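Local coordinates for protein neuraminidase (Influenza A virus, PDB 4GDI) that belongs to the tetrameric influenza neuraminidase family, whose members remove terminal sialic acid from glycoconjugates, but has a diverged putative active site and may not share that activity, at residues 17-22 against 363-368; 21-26 against 357-362; 286-291 against 315-320; 309-314 against 368-373. All coordinates share one frame; numbering follows the deposited sequence.

Contact 1: residues 17-22 against 363-368; sequences EVKGWV and NSPVQN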
loop_
_atom_site.group_PDB
_atom_site.type_symbol
_atom_site.label_atom_id
_atom_site.label_comp_id
_atom_site.label_asym_id
_atom_site.label_seq_id
_atom_site.Cartn_x
_atom_site.Cartn_y
_atom_site.Cartn_z
ATOM N N GLU A 17 -1.671 3.734 36.479
ATOM C CA GLU A 17 -0.886 4.693 37.249
ATOM C C GLU A 17 0.133 5.323 36.307
ATOM O O GLU A 17 0.767 4.615 35.518
ATOM C CB GLU A 17 -0.153 4.007 38.397
ATOM C CG GLU A 17 -0.991 3.770 39.640
ATOM C CD GLU A 17 -0.172 3.928 40.911
ATOM O OE1 GLU A 17 0.641 3.024 41.212
ATOM O OE2 GLU A 17 -0.327 4.968 41.592
ATOM N N VAL A 18 0.294 6.639 36.381
ATOM C CA VAL A 18 1.280 7.313 35.528
ATOM C C VAL A 18 2.417 7.913 36.343
ATOM O O VAL A 18 2.205 8.847 37.115
ATOM C CB VAL A 18 0.642 8.421 34.692
ATOM C CG1 VAL A 18 1.724 9.187 33.912
ATOM C CG2 VAL A 18 -0.408 7.853 33.760
ATOM N N LYS A 19 3.622 7.387 36.147
ATOM C CA LYS A 19 4.802 7.866 36.866
ATOM C C LYS A 19 5.862 8.348 35.894
ATOM O O LYS A 19 6.926 8.804 36.295
ATOM C CB LYS A 19 5.374 6.756 37.744
ATOM C CG LYS A 19 4.377 6.222 38.757
ATOM C CD LYS A 19 4.989 5.182 39.685
ATOM C CE LYS A 19 3.920 4.225 40.205
ATOM N NZ LYS A 19 4.308 3.552 41.473
ATOM N N GLY A 20 5.569 8.249 34.605
ATOM C CA GLY A 20 6.482 8.744 33.596
ATOM C C GLY A 20 5.814 8.888 32.246
ATOM O O GLY A 20 4.671 8.477 32.067
ATOM N N TRP A 21 6.535 9.473 31.295
ATOM C CA TRP A 21 6.025 9.629 29.938
ATOM C C TRP A 21 7.131 9.293 28.963
ATOM O O TRP A 21 8.236 9.815 29.068
ATOM C CB TRP A 21 5.581 11.068 29.712
ATOM C CG TRP A 21 4.530 11.546 30.682
ATOM C CD1 TRP A 21 4.740 12.180 31.870
ATOM C CD2 TRP A 21 3.115 11.438 30.529
ATOM N NE1 TRP A 21 3.540 12.483 32.461
ATOM C CE2 TRP A 21 2.527 12.028 31.662
ATOM C CE3 TRP A 21 2.286 10.897 29.547
ATOM C CZ2 TRP A 21 1.148 12.090 31.837
ATOM C CZ3 TRP A 21 0.921 10.964 29.726
ATOM C CH2 TRP A 21 0.370 11.551 30.860
ATOM N N VAL A 22 6.834 8.434 28.003
ATOM C CA VAL A 22 7.826 8.044 27.021
ATOM C C VAL A 22 7.324 8.300 25.607
ATOM O O VAL A 22 6.133 8.140 25.326
ATOM C CB VAL A 22 8.231 6.562 27.181
ATOM C CG1 VAL A 22 8.879 6.343 28.539
ATOM C CG2 VAL A 22 7.034 5.652 27.004
ATOM N N ASN A 363 3.762 3.244 33.936
ATOM C CA ASN A 363 3.561 3.081 35.371
ATOM C C ASN A 363 4.868 2.937 36.148
ATOM O O ASN A 363 4.867 2.428 37.264
ATOM C CB ASN A 363 2.671 1.866 35.636
ATOM C CG ASN A 363 3.215 0.595 35.005
ATOM O OD1 ASN A 363 4.431 0.424 34.863
ATOM N ND2 ASN A 363 2.314 -0.300 34.610
ATOM N N SER A 364 5.974 3.382 35.556
ATOM C CA SER A 364 7.271 3.346 36.221
ATOM C C SER A 364 7.985 4.657 36.010
ATOM O O SER A 364 7.850 5.278 34.963
ATOM C CB SER A 364 8.139 2.214 35.670
ATOM O OG SER A 364 7.493 0.967 35.817
ATOM N N PRO A 365 8.754 5.091 37.009
ATOM C CA PRO A 365 9.538 6.310 36.796
ATOM C C PRO A 365 10.712 6.054 35.851
ATOM O O PRO A 365 11.176 4.927 35.750
ATOM C CB PRO A 365 10.026 6.657 38.203
ATOM C CG PRO A 365 10.042 5.358 38.925
ATOM C CD PRO A 365 8.906 4.561 38.373
ATOM N N VAL A 366 11.155 7.089 35.148
ATOM C CA VAL A 366 12.333 7.004 34.301
ATOM C C VAL A 366 13.145 8.235 34.607
ATOM O O VAL A 366 12.692 9.095 35.358
ATOM C CB VAL A 366 11.970 6.997 32.801
ATOM C CG1 VAL A 366 11.344 5.665 32.402
ATOM C CG2 VAL A 366 11.033 8.154 32.482
ATOM N N GLN A 367 14.336 8.337 34.034
ATOM C CA GLN A 367 15.158 9.508 34.273
ATOM C C GLN A 367 14.627 10.700 33.484
ATOM O O GLN A 367 13.815 10.547 32.580
ATOM C CB GLN A 367 16.623 9.219 33.943
ATOM C CG GLN A 367 17.311 8.388 35.011
ATOM C CD GLN A 367 17.294 9.080 36.366
ATOM O OE1 GLN A 367 17.827 10.180 36.518
ATOM N NE2 GLN A 367 16.662 8.446 37.351
ATOM N N ASN A 368 15.077 11.889 33.864
ATOM C CA ASN A 368 14.614 13.119 33.253
ATOM C C ASN A 368 15.316 13.353 31.916
ATOM O O ASN A 368 16.056 14.332 31.742
ATOM C CB ASN A 368 14.849 14.281 34.222
ATOM C CG ASN A 368 14.124 15.542 33.814
ATOM O OD1 ASN A 368 13.220 15.513 32.983
ATOM N ND2 ASN A 368 14.523 16.664 34.397
#
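K19 lays its aliphatic chain beside P365 where the strand beginning at G20 enters a classic beta bulge, K19 and G20 both facing I362, on the edge of an antiparallel sheet of the neuraminidase beta-propeller. Van der Waals contact dominates. The first torsion of K19 sets CG anti to the carbonyl carbon (chi1 -58°), and the chain then runs extended, side by side with the proline and pointing the same way. K19 CB meets S364 C, and K19 CD comes to 4.2 Å from P365 CD. Farther out, K19 CE lies 3.6 Å from N363 O.

Polar contact is sparse, and no conventional hydrogen bond links the two segments. E17 O receives a CA-H...O contact from N363 CA at 3.2 Å, and the ammonium of K19 forms a long salt bridge to E17 within its own segment. The bonds that fix the bulge lie just outside: I362 pairs through its backbone with K19 and G20, and Y310 OH is hydrogen-bonded to K19 O. From the second subunit, F124 packs on V366 and T136 on S364, so the loop 363-368 also borders that subunit.

Backbone packing is close at G20, where a CB would run into S364 O. That carbonyl oxygen is buried without a polar partner in the model, 3.8 Å from G20 N.

Contact 2: residues 21-26 against 357-362; sequences WVPTHR and STFCGI. With GOL (glycerol), chain T.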
loop_
_atom_site.group_PDB
_atom_site.type_symbol
_atom_site.label_atom_id
_atom_site.label_comp_id
_atom_site.label_asym_id
_atom_site.label_seq_id
_atom_site.Cartn_x
_atom_site.Cartn_y
_atom_site.Cartn_z
ATOM N N TRP A 21 6.535 9.473 31.295
ATOM C CA TRP A 21 6.025 9.629 29.938
ATOM C C TRP A 21 7.131 9.293 28.963
ATOM O O TRP A 21 8.236 9.815 29.068
ATOM C CB TRP A 21 5.581 11.068 29.712
ATOM C CG TRP A 21 4.530 11.546 30.682
ATOM C CD1 TRP A 21 4.740 12.180 31.870
ATOM C CD2 TRP A 21 3.115 11.438 30.529
ATOM N NE1 TRP A 21 3.540 12.483 32.461
ATOM C CE2 TRP A 21 2.527 12.028 31.662
ATOM C CE3 TRP A 21 2.286 10.897 29.547
ATOM C CZ2 TRP A 21 1.148 12.090 31.837
ATOM C CZ3 TRP A 21 0.921 10.964 29.726
ATOM C CH2 TRP A 21 0.370 11.551 30.860
ATOM N N VAL A 22 6.834 8.434 28.003
ATOM C CA VAL A 22 7.826 8.044 27.021
ATOM C C VAL A 22 7.324 8.300 25.607
ATOM O O VAL A 22 6.133 8.140 25.326
ATOM C CB VAL A 22 8.231 6.562 27.181
ATOM C CG1 VAL A 22 8.879 6.343 28.539
ATOM C CG2 VAL A 22 7.034 5.652 27.004
ATOM N N PRO A 23 8.235 8.706 24.704
ATOM C CA PRO A 23 7.817 8.959 23.326
ATOM C C PRO A 23 7.568 7.657 22.570
ATOM O O PRO A 23 8.429 6.770 22.560
ATOM C CB PRO A 23 9.021 9.704 22.727
ATOM C CG PRO A 23 10.189 9.212 23.521
ATOM C CD PRO A 23 9.665 8.973 24.912
ATOM N N THR A 24 6.410 7.534 21.939
ATOM C CA THR A 24 6.140 6.353 21.143
ATOM C C THR A 24 6.366 6.684 19.671
ATOM O O THR A 24 6.522 5.791 18.853
ATOM C CB THR A 24 4.721 5.830 21.359
ATOM O OG1 THR A 24 3.785 6.886 21.120
ATOM C CG2 THR A 24 4.551 5.319 22.775
ATOM N N HIS A 25 6.412 7.976 19.355
ATOM C CA HIS A 25 6.618 8.432 17.991
ATOM C C HIS A 25 7.194 9.832 18.039
ATOM O O HIS A 25 6.566 10.750 18.536
ATOM C CB HIS A 25 5.288 8.392 17.212
ATOM C CG HIS A 25 5.321 9.108 15.893
ATOM N ND1 HIS A 25 5.621 8.474 14.706
ATOM C CD2 HIS A 25 5.059 10.400 15.571
ATOM C CE1 HIS A 25 5.564 9.347 13.713
ATOM N NE2 HIS A 25 5.224 10.523 14.210
ATOM N N ARG A 26 8.423 9.993 17.575
ATOM C CA ARG A 26 8.956 11.328 17.377
ATOM C C ARG A 26 8.464 11.817 16.028
ATOM O O ARG A 26 8.275 11.030 15.099
ATOM C CB ARG A 26 10.478 11.315 17.433
ATOM C CG ARG A 26 10.990 10.776 18.737
ATOM C CD ARG A 26 12.482 10.839 18.831
ATOM N NE ARG A 26 12.930 12.208 19.012
ATOM C CZ ARG A 26 14.103 12.537 19.530
ATOM N NH1 ARG A 26 14.948 11.590 19.916
ATOM N NH2 ARG A 26 14.426 13.812 19.659
ATOM N N SER A 357 4.574 14.664 17.510
ATOM C CA SER A 357 5.136 13.543 18.237
ATOM C C SER A 357 4.068 13.054 19.222
ATOM O O SER A 357 3.091 13.757 19.510
ATOM C CB SER A 357 6.382 13.980 18.988
ATOM O OG SER A 357 6.010 14.837 20.049
ATOM N N THR A 358 4.250 11.853 19.741
ATOM C CA THR A 358 3.295 11.295 20.694
ATOM C C THR A 358 4.045 10.688 21.870
ATOM O O THR A 358 5.140 10.157 21.695
ATOM C CB THR A 358 2.410 10.197 20.062
ATOM O OG1 THR A 358 3.230 9.144 19.558
ATOM C CG2 THR A 358 1.559 10.729 18.941
ATOM N N PHE A 359 3.437 10.777 23.055
ATOM C CA PHE A 359 4.019 10.301 24.307
ATOM C C PHE A 359 2.917 9.565 25.064
ATOM O O PHE A 359 1.784 10.017 25.093
ATOM C CB PHE A 359 4.479 11.467 25.186
ATOM C CG PHE A 359 5.742 12.129 24.728
ATOM C CD1 PHE A 359 5.722 13.057 23.712
ATOM C CD2 PHE A 359 6.952 11.827 25.334
ATOM C CE1 PHE A 359 6.889 13.674 23.302
ATOM C CE2 PHE A 359 8.117 12.446 24.934
ATOM C CZ PHE A 359 8.084 13.368 23.916
ATOM N N CYS A 360 3.251 8.449 25.685
ATOM C CA CYS A 360 2.271 7.714 26.484
ATOM C C CYS A 360 2.734 7.575 27.928
ATOM O O CYS A 360 3.939 7.526 28.207
ATOM C CB CYS A 360 2.018 6.341 25.873
ATOM S SG CYS A 360 1.174 6.417 24.288
ATOM N N GLY A 361 1.773 7.521 28.845
ATOM C CA GLY A 361 2.084 7.362 30.251
ATOM C C GLY A 361 2.584 5.959 30.522
ATOM O O GLY A 361 2.162 5.023 29.865
ATOM N N ILE A 362 3.511 5.817 31.466
ATOM C CA ILE A 362 3.979 4.494 31.882
ATOM C C ILE A 362 3.882 4.443 33.390
ATOM O O ILE A 362 3.928 5.471 34.043
ATOM C CB ILE A 362 5.437 4.194 31.458
ATOM C CG1 ILE A 362 6.377 5.288 31.979
ATOM C CG2 ILE A 362 5.548 4.081 29.936
ATOM C CD1 ILE A 362 7.857 4.954 31.870
HETATM C C1 GOL T . 1.582 5.756 18.479
HETATM O O1 GOL T . 1.465 7.162 18.451
HETATM C C2 GOL T . 0.753 5.206 19.630
HETATM O O2 GOL T . 1.434 5.490 20.825
HETATM C C3 GOL T . 0.527 3.701 19.500
HETATM O O3 GOL T . -0.122 3.397 18.291
#
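T358 O is gripped by two successive amides of the facing strand: T24 N at 2.9 Å, approaching from above the carbonyl plane (35° out of it), and H25 N through a weak bond at 3.4 Å. The P23 CA-H adds a softer contact to the same oxygen. T24 and H25 thus both face T358, the classic beta bulge that shifts the register by one residue. Just beyond it T358 N returns a bond to H25 O, and before it V22 and C360 form a regular hydrogen-bonded pair, V22 N reaching C360 O at 3.0 Å.

The two threonines cross at about a right angle and join hydroxyl to hydroxyl, T24 OG1 to T358 OG1 at 2.8 Å. Each OG1 sits between its backbone N and carbonyl carbon (chi1 54° and 59°), which brings both oxygens to the glycerol, probably from the crystallisation liquor: T358 OG1 bonds its O1 at 2.9 Å. T24 CG2 rests on C360 SG, the sulfur of the disulfide to C338.

On the face carrying W21, P23 and F359, P23 CB stands over the phenyl ring of F359 in a CH-pi contact, 4.0 Å from the centroid and offset toward the rim. W21 CE3 lies 3.5 Å from G361 N. V22, on the opposite face, touches I362 through CG2 to CG2.

An N-terminal strand thus completes a four-stranded sheet made otherwise of C-terminal strands, the ring closure characteristic of beta-propellers.

Contact 3: residues 286-291 against 315-320; sequences SSQNGF and NKRTGR. With NO3 (nitrate ion), chain B.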
loop_
_atom_site.group_PDB
_atom_site.type_symbol
_atom_site.label_atom_id
_atom_site.label_comp_id
_atom_site.label_asym_id
_atom_site.label_seq_id
_atom_site.Cartn_x
_atom_site.Cartn_y
_atom_site.Cartn_z
ATOM N N SER A 286 8.427 32.854 28.447
ATOM C CA SER A 286 8.876 33.930 27.578
ATOM C C SER A 286 8.883 33.511 26.107
ATOM O O SER A 286 8.768 34.343 25.216
ATOM C CB SER A 286 10.277 34.373 28.004
ATOM O OG SER A 286 11.102 33.244 28.278
ATOM N N SER A 287 9.018 32.216 25.855
ATOM C CA SER A 287 9.005 31.713 24.491
ATOM C C SER A 287 8.289 30.376 24.452
ATOM O O SER A 287 8.200 29.689 25.458
ATOM C CB SER A 287 10.431 31.532 23.981
ATOM O OG SER A 287 11.057 30.429 24.617
ATOM N N GLN A 288 7.804 30.007 23.275
ATOM C CA GLN A 288 7.108 28.741 23.091
ATOM C C GLN A 288 8.136 27.627 22.922
ATOM O O GLN A 288 8.120 26.899 21.931
ATOM C CB GLN A 288 6.221 28.841 21.857
ATOM C CG GLN A 288 4.867 28.250 22.006
ATOM C CD GLN A 288 4.008 28.558 20.808
ATOM O OE1 GLN A 288 3.418 29.629 20.725
ATOM N NE2 GLN A 288 3.962 27.635 19.851
ATOM N N ASN A 289 9.045 27.507 23.886
ATOM C CA ASN A 289 10.101 26.516 23.807
ATOM C C ASN A 289 10.050 25.532 24.962
ATOM O O ASN A 289 9.696 25.904 26.077
ATOM C CB ASN A 289 11.456 27.212 23.783
ATOM C CG ASN A 289 11.669 27.997 22.511
ATOM O OD1 ASN A 289 11.236 29.146 22.390
ATOM N ND2 ASN A 289 12.304 27.367 21.540
ATOM N N GLY A 290 10.425 24.288 24.681
ATOM C CA GLY A 290 10.461 23.238 25.683
ATOM C C GLY A 290 9.074 22.709 26.011
ATOM O O GLY A 290 8.072 23.279 25.596
ATOM N N PHE A 291 9.024 21.614 26.762
ATOM C CA PHE A 291 7.758 21.083 27.262
ATOM C C PHE A 291 8.019 20.356 28.566
ATOM O O PHE A 291 8.913 19.501 28.664
ATOM C CB PHE A 291 7.121 20.139 26.241
ATOM C CG PHE A 291 5.619 20.058 26.320
ATOM C CD1 PHE A 291 4.829 21.151 26.016
ATOM C CD2 PHE A 291 4.997 18.868 26.642
ATOM C CE1 PHE A 291 3.449 21.067 26.065
ATOM C CE2 PHE A 291 3.607 18.781 26.686
ATOM C CZ PHE A 291 2.840 19.878 26.398
ATOM N N ASN A 315 14.686 23.150 24.642
ATOM C CA ASN A 315 14.834 24.214 23.664
ATOM C C ASN A 315 13.983 24.053 22.401
ATOM O O ASN A 315 13.662 25.044 21.755
ATOM C CB ASN A 315 16.309 24.346 23.279
ATOM C CG ASN A 315 17.168 24.815 24.439
ATOM O OD1 ASN A 315 16.860 25.819 25.088
ATOM N ND2 ASN A 315 18.233 24.076 24.724
ATOM N N LYS A 316 13.617 22.824 22.047
ATOM C CA LYS A 316 12.815 22.608 20.839
ATOM C C LYS A 316 11.557 23.452 20.916
ATOM O O LYS A 316 10.957 23.582 21.980
ATOM C CB LYS A 316 12.438 21.133 20.667
ATOM C CG LYS A 316 13.043 20.479 19.438
ATOM C CD LYS A 316 12.664 19.000 19.343
ATOM C CE LYS A 316 13.426 18.290 18.227
ATOM N NZ LYS A 316 13.596 19.151 17.010
ATOM N N ARG A 317 11.158 24.038 19.793
ATOM C CA ARG A 317 9.936 24.829 19.762
ATOM C C ARG A 317 8.732 23.892 19.736
ATOM O O ARG A 317 8.709 22.915 18.971
ATOM C CB ARG A 317 9.906 25.741 18.546
ATOM C CG ARG A 317 8.735 26.691 18.534
ATOM C CD ARG A 317 8.829 27.651 17.360
ATOM N NE ARG A 317 7.609 28.440 17.186
ATOM C CZ ARG A 317 7.432 29.678 17.635
ATOM N NH1 ARG A 317 8.398 30.308 18.296
ATOM N NH2 ARG A 317 6.280 30.293 17.419
ATOM N N THR A 318 7.750 24.168 20.588
ATOM C CA THR A 318 6.592 23.271 20.705
ATOM C C THR A 318 5.316 24.048 20.437
ATOM O O THR A 318 5.298 25.270 20.590
ATOM C CB THR A 318 6.550 22.592 22.092
ATOM O OG1 THR A 318 6.631 23.590 23.110
ATOM C CG2 THR A 318 7.730 21.633 22.255
ATOM N N GLY A 319 4.263 23.358 19.992
ATOM C CA GLY A 319 2.987 24.010 19.775
ATOM C C GLY A 319 1.821 23.366 20.521
ATOM O O GLY A 319 1.882 23.139 21.728
ATOM N N ARG A 320 0.752 23.086 19.779
ATOM C CA ARG A 320 -0.473 22.481 20.319
ATOM C C ARG A 320 -0.186 21.121 20.944
ATOM O O ARG A 320 0.752 20.421 20.540
ATOM C CB ARG A 320 -1.511 22.311 19.188
ATOM C CG ARG A 320 -2.009 23.652 18.563
ATOM C CD ARG A 320 -2.803 23.474 17.266
ATOM N NE ARG A 320 -3.862 22.462 17.389
ATOM C CZ ARG A 320 -3.764 21.206 16.959
ATOM N NH1 ARG A 320 -2.667 20.785 16.342
ATOM N NH2 ARG A 320 -4.781 20.366 17.132
HETATM N N NO3 B . -5.084 25.873 18.259
HETATM O O1 NO3 B . -5.642 24.586 18.298
HETATM O O2 NO3 B . -5.384 26.731 17.186
HETATM O O3 NO3 B . -4.230 26.293 19.284
HETATM O O HOH W 1 7.664 31.944 20.997
#
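Q288 and T318 exchange two hydrogen bonds, one through a side chain and one through the backbone. Q288 NE2 donates to T318 O at 2.8 Å along a nearly straight path (166°), in the carbonyl plane on a lone pair and almost in the plane of its own amide. T318 N answers to Q288 O at 3.1 Å.

Among the remaining side-chain bonds, N289 ND2 reaches N315 O at 2.7 Å, while S287 OG holds N289 OD1 at 2.6 Å and so fixes which way the amide is turned. T318 OG1 donates to G290 O at 2.9 Å, standing 40° above the carbonyl plane.

Backbone pairing is brief: besides T318 N to Q288 O, G290 N bonds K316 O at 2.8 Å, and N289 and R317 form a single antiparallel non-hydrogen-bonded pair before the strands 289-291 and 317-320 diverge, their axes 65° apart. Q288 CB covers one face of the R317 guanidinium, whose NE forms a salt bridge with E344; K316 NZ forms a salt bridge with E76 of the second subunit.

The strands belong to neighbouring sheets of the propeller. Because neutral amides and hydroxyls bond main-chain carbonyls here, the junction probably depends little on the ionisation of side chains.

Contact 4: residues 309-314 against 368-373; sequences SYELFS and NINWDS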
loop_
_atom_site.group_PDB
_atom_site.type_symbol
_atom_site.label_atom_id
_atom_site.label_comp_id
_atom_site.label_asym_id
_atom_site.label_seq_id
_atom_site.Cartn_x
_atom_site.Cartn_y
_atom_site.Cartn_z
ATOM N N SER A 309 8.726 15.745 38.182
ATOM C CA SER A 309 8.800 16.775 37.168
ATOM C C SER A 309 9.719 16.320 36.037
ATOM O O SER A 309 10.815 15.813 36.271
ATOM C CB SER A 309 9.295 18.080 37.775
ATOM O OG SER A 309 9.381 19.081 36.783
ATOM N N TYR A 310 9.260 16.492 34.806
ATOM C CA TYR A 310 9.985 15.990 33.651
ATOM C C TYR A 310 10.064 17.044 32.564
ATOM O O TYR A 310 9.049 17.464 32.016
ATOM C CB TYR A 310 9.284 14.780 33.059
ATOM C CG TYR A 310 9.334 13.520 33.865
ATOM C CD1 TYR A 310 10.513 12.806 34.004
ATOM C CD2 TYR A 310 8.179 13.009 34.456
ATOM C CE1 TYR A 310 10.549 11.628 34.727
ATOM C CE2 TYR A 310 8.205 11.834 35.179
ATOM C CZ TYR A 310 9.391 11.147 35.312
ATOM O OH TYR A 310 9.412 9.978 36.034
ATOM N N GLU A 311 11.280 17.445 32.231
ATOM C CA GLU A 311 11.488 18.403 31.180
ATOM C C GLU A 311 11.708 17.583 29.929
ATOM O O GLU A 311 12.831 17.192 29.627
ATOM C CB GLU A 311 12.701 19.272 31.511
ATOM C CG GLU A 311 12.944 20.403 30.538
ATOM C CD GLU A 311 13.978 21.391 31.061
ATOM O OE1 GLU A 311 13.955 21.693 32.275
ATOM O OE2 GLU A 311 14.818 21.858 30.263
ATOM N N LEU A 312 10.621 17.290 29.221
ATOM C CA LEU A 312 10.688 16.416 28.052
ATOM C C LEU A 312 11.462 17.070 26.909
ATOM O O LEU A 312 12.220 16.406 26.193
ATOM C CB LEU A 312 9.282 16.050 27.585
ATOM C CG LEU A 312 8.464 15.202 28.563
ATOM C CD1 LEU A 312 7.082 14.880 27.947
ATOM C CD2 LEU A 312 9.217 13.925 28.937
ATOM N N PHE A 313 11.258 18.372 26.742
ATOM C CA PHE A 313 12.050 19.166 25.807
ATOM C C PHE A 313 12.505 20.432 26.533
ATOM O O PHE A 313 11.787 20.937 27.397
ATOM C CB PHE A 313 11.213 19.554 24.585
ATOM C CG PHE A 313 10.812 18.388 23.721
ATOM C CD1 PHE A 313 11.679 17.878 22.765
ATOM C CD2 PHE A 313 9.558 17.809 23.857
ATOM C CE1 PHE A 313 11.302 16.800 21.966
ATOM C CE2 PHE A 313 9.178 16.735 23.063
ATOM C CZ PHE A 313 10.049 16.231 22.117
ATOM N N SER A 314 13.679 20.959 26.189
ATOM C CA SER A 314 14.139 22.214 26.795
ATOM C C SER A 314 14.091 23.357 25.810
ATOM O O SER A 314 13.533 24.410 26.103
ATOM C CB SER A 314 15.563 22.098 27.332
ATOM O OG SER A 314 15.651 21.107 28.335
ATOM N N ASN A 368 15.077 11.889 33.864
ATOM C CA ASN A 368 14.614 13.119 33.253
ATOM C C ASN A 368 15.316 13.353 31.916
ATOM O O ASN A 368 16.056 14.332 31.742
ATOM C CB ASN A 368 14.849 14.281 34.222
ATOM C CG ASN A 368 14.124 15.542 33.814
ATOM O OD1 ASN A 368 13.220 15.513 32.983
ATOM N ND2 ASN A 368 14.523 16.664 34.397
ATOM N N ILE A 369 15.071 12.454 30.968
ATOM C CA ILE A 369 15.686 12.553 29.648
ATOM C C ILE A 369 15.198 13.778 28.897
ATOM O O ILE A 369 14.020 14.125 28.943
ATOM C CB ILE A 369 15.405 11.323 28.791
ATOM C CG1 ILE A 369 16.194 10.135 29.315
ATOM C CG2 ILE A 369 15.811 11.580 27.338
ATOM C CD1 ILE A 369 16.201 8.968 28.369
ATOM N N ASN A 370 16.121 14.442 28.219
ATOM C CA ASN A 370 15.784 15.585 27.393
ATOM C C ASN A 370 15.758 15.116 25.949
ATOM O O ASN A 370 16.765 14.643 25.427
ATOM C CB ASN A 370 16.812 16.692 27.578
ATOM C CG ASN A 370 16.427 17.960 26.867
ATOM O OD1 ASN A 370 15.948 17.934 25.733
ATOM N ND2 ASN A 370 16.622 19.091 27.532
ATOM N N TRP A 371 14.599 15.211 25.308
ATOM C CA TRP A 371 14.449 14.668 23.964
ATOM C C TRP A 371 14.808 15.678 22.875
ATOM O O TRP A 371 14.564 15.415 21.703
ATOM C CB TRP A 371 13.024 14.138 23.755
ATOM C CG TRP A 371 12.750 12.938 24.591
ATOM C CD1 TRP A 371 12.134 12.910 25.810
ATOM C CD2 TRP A 371 13.129 11.592 24.301
ATOM N NE1 TRP A 371 12.090 11.625 26.290
ATOM C CE2 TRP A 371 12.696 10.794 25.381
ATOM C CE3 TRP A 371 13.784 10.979 23.229
ATOM C CZ2 TRP A 371 12.888 9.415 25.415
ATOM C CZ3 TRP A 371 13.977 9.608 23.268
ATOM C CH2 TRP A 371 13.530 8.841 24.355
ATOM N N ASP A 372 15.377 16.822 23.259
ATOM C CA ASP A 372 15.843 17.822 22.294
ATOM C C ASP A 372 16.790 17.172 21.293
ATOM O O ASP A 372 16.723 17.445 20.089
ATOM C CB ASP A 372 16.596 18.965 22.989
ATOM C CG ASP A 372 15.679 20.042 23.539
ATOM O OD1 ASP A 372 14.486 20.079 23.175
ATOM O OD2 ASP A 372 16.165 20.875 24.336
ATOM N N SER A 373 17.677 16.317 21.797
ATOM C CA SER A 373 18.655 15.626 20.953
ATOM C C SER A 373 19.552 16.595 20.176
ATOM O O SER A 373 19.300 17.798 20.073
ATOM C CB SER A 373 17.951 14.684 19.966
ATOM O OG SER A 373 17.600 13.446 20.568
ATOM O OXT SER A 373 20.570 16.185 19.619
HETATM O O HOH W 2 15.119 17.022 30.890
#
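W371 points into the segment 309-314, and its indole can be followed outward from the backbone. CB touches both L312 O, 3.4 Å away, and F313 CE1, at 3.6 Å. The first torsion sets CG anti to the carbonyl carbon (chi1 -68°), and CD1 then passes 3.5 Å from L312 O, which lies at the ring edge near its plane. CD1 also comes within loose apolar distance of L312 CD2. Over one face of the ring sits I369 CG2, offset toward the rim, and on the benzo ring CZ2 packs against P23 CD. The same L312 O accepts from W371 N at 2.8 Å, so backbone and side chain of the tryptophan converge on one carbonyl.

L312 and F313 both face F291, a classic beta bulge at the edge of a propeller sheet, and the C-terminal tail lies along it without forming a strand. N370 OD1 accepts from D372 N in an Asx turn. Next to it S314 N bonds D372 OD2 at 3.1 Å from above the carboxylate plane, with a weaker bond to OD1. D372 OD1 also lies at the edge of the F313 ring, and the same carboxylate accepts from N315 N and K316 N.

At the other end of the tail N368, its CG anti to the backbone N (chi1 -167°), slides past Y310 in the opposite direction and presents OD1 to E311 N: the bond is 2.8 Å long and falls on a lone pair in the carbonyl plane. A water donates to both E311 O and N368 O.

Contact 2 is the buried member of the set and contact 1 the surface one, although both draw on strand 20-25; contacts 3 and 4 are partly buried. Their chemistry follows place: a backbone ladder within one sheet in contact 2, chiefly van der Waals packing at its edge in contact 1, amide and hydroxyl bonds between sheets in contact 3, and single backbone and side-chain bonds to an irregular tail in contact 4. Contact 4 touches all the others: Y310 packs on G20 of contact 1, F313 meets F359 of contact 2, and F313 O accepts from F291 N of contact 3. Contacts 1, 2 and 4 pack against the second subunit; contact 3 reaches it by a salt bridge.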